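Local coordinates for aldehyde dehydrogenase (Burkholderia thailandensis, PDB 5J6B), which probably oxidises aldehydes to carboxylic acids with a nicotinamide cofactor and is captured here in covalent complex with NADPH, at residues Glu30-Asp33 and Lys38-Thr41; Gln93-Glu98 and Asn162-Leu167. All coordinates share one frame; numbering follows the deposited sequence.

Interaction 1. Residues Glu30-Asp33 and Lys38-Thr41; sequences EVTD and KVAT
Glu30 has its CG anti to the carbonyl carbon (chi1 -60°), and the chain, extended beyond CG, lies across the Val39 methyls at about a right angle, with Glu30 OE1 4.0 Å from Val39 CG2. The pair belongs to a beta hairpin of strands 29-32 and 39-43, interrupted by a classic beta bulge at Ala40 and Thr41. Both of these residues face Val31. Val31 O receives a short bond from Ala40 N at 2.6 Å, in the carbonyl plane, and a weak one from Thr41 N at 3.3 Å. In return, Val31 N donates to Thr41 O across 3.0 Å, nearly straight at N-H although tilted from the carbonyl plane. Thr41 and Val31 send their side chains to the same face of the sheet, where Thr41 CG2 meets Val31 CB at 4.0 Å; Thr41 OG1 turns to Lys11 O instead. The bulge shifts the register by one, so Thr32 pairs with Val39 and their side chains diverge. At the turn end Asp33 OD1 accepts Tyr35 N, an Asx turn, and OD2 forms a salt bridge with Lys326. Glu30 OE2 is likewise engaged by Arg42. Beside that turn, Asp33 N donates to Lys38 O at 2.8 Å, and Thr32 CA lies 3.4 Å from the same Lys38 O.

Interaction 2. Residues Gln93-Glu98 and Asn162-Leu167; sequences QALCIE and NFPLNL. With NDP (NADPH dihydro-nicotinamide-adenine-dinucleotide phosphate), chain F.
Leu95 reaches from helix 88-99 to the 162-167 segment, which leads into helix 164-178, and splits its two methyls between neighbouring residues there. Its CG stands anti to the backbone N (chi1 178°), carrying the isobutyl group outward from the helix, and chi2 of 51° rotates the branch so that CD1 is directed at Pro164 and CD2 at Leu165. CD1 presses on the Pro164 ring, 3.5 Å from CG, a close fit for two carbons, and it also touches Pro164 CD at 3.6 Å. CD2 takes the looser place, 4.1 Å from Leu165 CD1, which an extended Leu165 chain brings forward. The contact is wholly apolar and buried, and Glu109 of helix 103-123 adjoins all three residues. On the other side of the turn the side chains serve the cofactor. Asn162 holds CG between its backbone N and carbonyl carbon (chi1 65°), and its amide meets the C5N-C6N edge of the nicotinamide, the O-to-N line running across that bond: ND2, near the ring plane, lies 3.2 Å from NDP C5N, and OD1, displaced to one side, 3.3 Å from NDP C6N. Gln291 O accepts from the same ND2, fixing the rotation of the amide. Leu167 CD1 comes from above the nicotinamide plane, 3.4 Å from NDP C5N, while the Phe163 ring offers an edge to that carbon. The Asn-Phe-Pro sequence leading into a helix beside the nicotinamide is characteristic of the aldehyde dehydrogenase family; in relatives the Asn contributes its amide to the oxyanion hole.

Helix 88-99 ties the two contacts together. Interaction 1, the bulged hairpin, rests on one side of it: Ile97 CG2 lies 3.6 Å from Asp33 OD2 and 3.7 Å from Ala40 CB, and Glu98 CB is 3.9 Å from Val31 CG1. Lys34, in the hairpin turn, adds a hydrogen bond from NZ to Glu98 O. Through Leu95 the same helix reaches interaction 2, whose centre is about 14 Å from that of interaction 1. The 162-167 segment touches the nicotinamide directly, whereas the hairpin stays outside the pocket, the Val31 side chain being about 10 Å from NADPH. Ile192 of helix 192-202 touches Val31, Thr41 and Ala94, a further tie between the hairpin and helix 88-99.

Interaction 1. Residues Glu30-Asp33 and Lys38-Thr41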
loop_
_atom_site.group_PDB
_atom_site.type_symbol
_atom_site.label_atom_id
_atom_site.label_comp_id
_atom_site.label_asym_id
_atom_site.label_seq_id
_atom_site.Cartn_x
_atom_site.Cartn_y
_atom_site.Cartn_z
ATOM N N GLU A 30 -12.154 -26.924 38.153
ATOM C CA GLU A 30 -11.256 -28.061 38.042
ATOM C C GLU A 30 -10.860 -28.276 36.585
ATOM O O GLU A 30 -11.708 -28.224 35.683
ATOM C CB GLU A 30 -11.926 -29.314 38.606
ATOM C CG GLU A 30 -12.328 -29.199 40.078
ATOM C CD GLU A 30 -12.959 -30.478 40.605
ATOM O OE1 GLU A 30 -13.757 -31.105 39.866
ATOM O OE2 GLU A 30 -12.647 -30.863 41.754
ATOM N N VAL A 31 -9.570 -28.507 36.351
ATOM C CA VAL A 31 -9.058 -28.790 35.012
ATOM C C VAL A 31 -8.516 -30.208 35.028
ATOM O O VAL A 31 -7.665 -30.539 35.863
ATOM C CB VAL A 31 -7.974 -27.793 34.578
ATOM C CG1 VAL A 31 -7.537 -28.077 33.115
ATOM C CG2 VAL A 31 -8.490 -26.376 34.716
ATOM N N THR A 32 -9.023 -31.044 34.129
ATOM C CA THR A 32 -8.636 -32.442 34.072
ATOM C C THR A 32 -7.515 -32.661 33.071
ATOM O O THR A 32 -7.405 -31.964 32.055
ATOM C CB THR A 32 -9.818 -33.343 33.695
ATOM O OG1 THR A 32 -10.334 -32.966 32.404
ATOM C CG2 THR A 32 -10.918 -33.261 34.752
ATOM N N ASP A 33 -6.663 -33.630 33.393
ATOM C CA ASP A 33 -5.830 -34.267 32.386
ATOM C C ASP A 33 -6.737 -35.014 31.418
ATOM O O ASP A 33 -7.422 -35.965 31.806
ATOM C CB ASP A 33 -4.837 -35.225 33.058
ATOM C CG ASP A 33 -3.864 -35.855 32.076
ATOM O OD1 ASP A 33 -4.303 -36.393 31.031
ATOM O OD2 ASP A 33 -2.644 -35.805 32.350
ATOM N N LYS A 38 -8.052 -37.517 35.392
ATOM C CA LYS A 38 -7.824 -37.059 36.750
ATOM C C LYS A 38 -7.703 -35.538 36.790
ATOM O O LYS A 38 -7.152 -34.921 35.874
ATOM C CB LYS A 38 -6.552 -37.718 37.278
ATOM C CG LYS A 38 -6.408 -37.758 38.755
ATOM C CD LYS A 38 -5.147 -38.529 39.069
ATOM C CE LYS A 38 -4.711 -38.316 40.486
ATOM N NZ LYS A 38 -3.386 -38.935 40.666
ATOM N N VAL A 39 -8.221 -34.930 37.864
ATOM C CA VAL A 39 -8.086 -33.484 38.016
ATOM C C VAL A 39 -6.610 -33.122 38.134
ATOM O O VAL A 39 -5.882 -33.654 38.983
ATOM C CB VAL A 39 -8.891 -32.984 39.222
ATOM C CG1 VAL A 39 -8.552 -31.527 39.511
ATOM C CG2 VAL A 39 -10.378 -33.127 38.944
ATOM N N ALA A 40 -6.166 -32.203 37.279
ATOM C CA ALA A 40 -4.768 -31.805 37.220
ATOM C C ALA A 40 -4.477 -30.572 38.056
ATOM O O ALA A 40 -3.372 -30.440 38.580
ATOM C CB ALA A 40 -4.360 -31.538 35.764
ATOM N N THR A 41 -5.427 -29.653 38.171
ATOM C CA THR A 41 -5.222 -28.409 38.905
ATOM C C THR A 41 -6.582 -27.741 39.045
ATOM O O THR A 41 -7.589 -28.221 38.520
ATOM C CB THR A 41 -4.221 -27.482 38.204
ATOM O OG1 THR A 41 -3.897 -26.374 39.057
ATOM C CG2 THR A 41 -4.810 -26.953 36.896
#

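Interaction 2. Residues Gln93-Glu98 and Asn162-Leu167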
loop_
_atom_site.group_PDB
_atom_site.type_symbol
_atom_site.label_atom_id
_atom_site.label_comp_id
_atom_site.label_asym_id
_atom_site.label_seq_id
_atom_site.Cartn_x
_atom_site.Cartn_y
_atom_site.Cartn_z
ATOM N N GLN A 93 4.084 -28.634 28.310
ATOM C CA GLN A 93 3.601 -29.718 29.160
ATOM C C GLN A 93 2.215 -29.408 29.723
ATOM O O GLN A 93 1.371 -30.305 29.844
ATOM C CB GLN A 93 4.613 -29.990 30.275
ATOM C CG GLN A 93 5.966 -30.426 29.700
ATOM C CD GLN A 93 7.046 -30.620 30.750
ATOM O OE1 GLN A 93 6.755 -30.877 31.921
ATOM N NE2 GLN A 93 8.307 -30.499 30.329
ATOM N N ALA A 94 1.954 -28.143 30.056
ATOM C CA ALA A 94 0.622 -27.778 30.521
ATOM C C ALA A 94 -0.393 -27.973 29.411
ATOM O O ALA A 94 -1.513 -28.436 29.653
ATOM C CB ALA A 94 0.607 -26.327 31.008
ATOM N N LEU A 95 -0.004 -27.629 28.185
ATOM C CA LEU A 95 -0.867 -27.839 27.030
ATOM C C LEU A 95 -1.139 -29.325 26.821
ATOM O O LEU A 95 -2.282 -29.740 26.595
ATOM C CB LEU A 95 -0.200 -27.210 25.809
ATOM C CG LEU A 95 -0.842 -27.311 24.442
ATOM C CD1 LEU A 95 -2.288 -26.861 24.543
ATOM C CD2 LEU A 95 -0.053 -26.419 23.494
ATOM N N CYS A 96 -0.090 -30.145 26.915
ATOM C CA CYS A 96 -0.232 -31.588 26.768
ATOM C C CYS A 96 -1.286 -32.144 27.726
ATOM O O CYS A 96 -2.179 -32.903 27.320
ATOM C CB CYS A 96 1.136 -32.242 26.994
ATOM S SG CYS A 96 1.191 -34.011 26.734
ATOM N N ILE A 97 -1.227 -31.729 28.997
ATOM C CA ILE A 97 -2.168 -32.221 30.008
ATOM C C ILE A 97 -3.586 -31.712 29.736
ATOM O O ILE A 97 -4.530 -32.496 29.585
ATOM C CB ILE A 97 -1.694 -31.814 31.414
ATOM C CG1 ILE A 97 -0.337 -32.473 31.721
ATOM C CG2 ILE A 97 -2.755 -32.160 32.462
ATOM C CD1 ILE A 97 0.313 -32.009 33.012
ATOM N N GLU A 98 -3.760 -30.393 29.683
ATOM C CA GLU A 98 -5.113 -29.844 29.719
ATOM C C GLU A 98 -5.854 -30.041 28.403
ATOM O O GLU A 98 -7.089 -30.074 28.400
ATOM C CB GLU A 98 -5.086 -28.360 30.095
ATOM C CG GLU A 98 -4.502 -27.422 29.044
ATOM C CD GLU A 98 -4.509 -25.970 29.517
ATOM O OE1 GLU A 98 -5.351 -25.637 30.384
ATOM O OE2 GLU A 98 -3.675 -25.168 29.041
ATOM N N ASN A 162 -8.888 -26.159 21.576
ATOM C CA ASN A 162 -8.005 -27.065 20.832
ATOM C C ASN A 162 -6.627 -26.458 20.552
ATOM O O ASN A 162 -5.610 -27.155 20.666
ATOM C CB ASN A 162 -8.690 -27.513 19.535
ATOM C CG ASN A 162 -8.916 -26.370 18.572
ATOM O OD1 ASN A 162 -9.365 -25.293 18.965
ATOM N ND2 ASN A 162 -8.588 -26.593 17.295
ATOM N N PHE A 163 -6.556 -25.171 20.192
ATOM C CA PHE A 163 -5.290 -24.439 20.058
ATOM C C PHE A 163 -5.304 -23.309 21.075
ATOM O O PHE A 163 -5.337 -22.130 20.689
ATOM C CB PHE A 163 -5.081 -23.821 18.674
ATOM C CG PHE A 163 -4.852 -24.799 17.569
ATOM C CD1 PHE A 163 -3.593 -25.339 17.356
ATOM C CD2 PHE A 163 -5.872 -25.111 16.686
ATOM C CE1 PHE A 163 -3.371 -26.223 16.311
ATOM C CE2 PHE A 163 -5.663 -25.993 15.637
ATOM C CZ PHE A 163 -4.413 -26.552 15.452
ATOM N N PRO A 164 -5.284 -23.625 22.375
ATOM C CA PRO A 164 -5.620 -22.595 23.363
ATOM C C PRO A 164 -4.578 -21.504 23.466
ATOM O O PRO A 164 -4.944 -20.345 23.694
ATOM C CB PRO A 164 -5.753 -23.385 24.672
ATOM C CG PRO A 164 -4.910 -24.588 24.470
ATOM C CD PRO A 164 -4.948 -24.917 23.005
ATOM N N LEU A 165 -3.293 -21.827 23.301
ATOM C CA LEU A 165 -2.273 -20.783 23.323
ATOM C C LEU A 165 -2.358 -19.920 22.067
ATOM O O LEU A 165 -2.484 -18.690 22.142
ATOM C CB LEU A 165 -0.881 -21.411 23.448
ATOM C CG LEU A 165 -0.536 -22.101 24.774
ATOM C CD1 LEU A 165 0.906 -22.626 24.739
ATOM C CD2 LEU A 165 -0.707 -21.096 25.903
ATOM N N ASN A 166 -2.281 -20.548 20.896
ATOM C CA ASN A 166 -2.098 -19.751 19.686
ATOM C C ASN A 166 -3.364 -19.014 19.271
ATOM O O ASN A 166 -3.275 -17.934 18.666
ATOM C CB ASN A 166 -1.614 -20.609 18.522
ATOM C CG ASN A 166 -0.984 -19.761 17.434
ATOM O OD1 ASN A 166 -0.203 -18.850 17.737
ATOM N ND2 ASN A 166 -1.332 -20.022 16.183
ATOM N N LEU A 167 -4.546 -19.578 19.543
ATOM C CA LEU A 167 -5.750 -18.864 19.123
ATOM C C LEU A 167 -6.090 -17.734 20.081
ATOM O O LEU A 167 -6.672 -16.729 19.657
ATOM C CB LEU A 167 -6.918 -19.837 18.961
ATOM C CG LEU A 167 -6.668 -20.764 17.763
ATOM C CD1 LEU A 167 -7.774 -21.818 17.671
ATOM C CD2 LEU A 167 -6.538 -19.971 16.441
HETATM P PA NDP F . -17.070 -23.986 21.501
HETATM O O1A NDP F . -17.918 -23.215 20.533
HETATM O O2A NDP F . -17.852 -25.110 22.191
HETATM O O5B NDP F . -16.477 -23.036 22.624
HETATM C C5B NDP F . -15.499 -22.034 22.270
HETATM C C4B NDP F . -15.502 -21.003 23.369
HETATM O O4B NDP F . -16.797 -20.363 23.420
HETATM C C3B NDP F . -15.257 -21.551 24.783
HETATM O O3B NDP F . -14.461 -20.622 25.516
HETATM C C2B NDP F . -16.675 -21.628 25.357
HETATM O O2B NDP F . -16.761 -21.553 26.795
HETATM C C1B NDP F . -17.258 -20.361 24.757
HETATM N N9A NDP F . -18.719 -20.303 24.769
HETATM C C8A NDP F . -19.605 -21.265 24.359
HETATM N N7A NDP F . -20.861 -20.892 24.411
HETATM C C5A NDP F . -20.800 -19.596 24.902
HETATM C C6A NDP F . -21.792 -18.635 25.177
HETATM N N6A NDP F . -23.109 -18.866 25.061
HETATM N N1A NDP F . -21.387 -17.422 25.612
HETATM C C2A NDP F . -20.080 -17.206 25.796
HETATM N N3A NDP F . -19.058 -18.044 25.602
HETATM C C4A NDP F . -19.485 -19.225 25.135
HETATM O O3 NDP F . -15.875 -24.677 20.710
HETATM P PN NDP F . -14.644 -25.566 21.194
HETATM O O1N NDP F . -14.020 -24.955 22.400
HETATM O O2N NDP F . -15.147 -26.977 21.436
HETATM O O5D NDP F . -13.646 -25.579 19.944
HETATM C C5D NDP F . -13.866 -26.332 18.738
HETATM C C4D NDP F . -14.436 -25.414 17.685
HETATM O O4D NDP F . -13.507 -24.323 17.427
HETATM C C3D NDP F . -14.674 -26.109 16.333
HETATM O O3D NDP F . -15.887 -25.745 15.683
HETATM C C2D NDP F . -13.474 -25.636 15.519
HETATM O O2D NDP F . -13.569 -25.708 14.105
HETATM C C1D NDP F . -13.340 -24.211 16.025
HETATM N N1N NDP F . -12.016 -23.705 15.680
HETATM C C2N NDP F . -11.860 -22.580 14.904
HETATM C C3N NDP F . -10.656 -22.170 14.448
HETATM C C7N NDP F . -10.476 -20.892 13.666
HETATM O O7N NDP F . -9.546 -20.138 14.003
HETATM N N7N NDP F . -11.282 -20.637 12.634
HETATM C C4N NDP F . -9.437 -23.025 14.695
HETATM C C5N NDP F . -9.682 -23.977 15.811
HETATM C C6N NDP F . -10.903 -24.312 16.182
HETATM P P2B NDP F . -16.525 -22.855 27.737
HETATM O O1X NDP F . -16.007 -24.002 26.929
HETATM O O2X NDP F . -15.537 -22.342 28.783
HETATM O O3X NDP F . -17.902 -23.182 28.349
#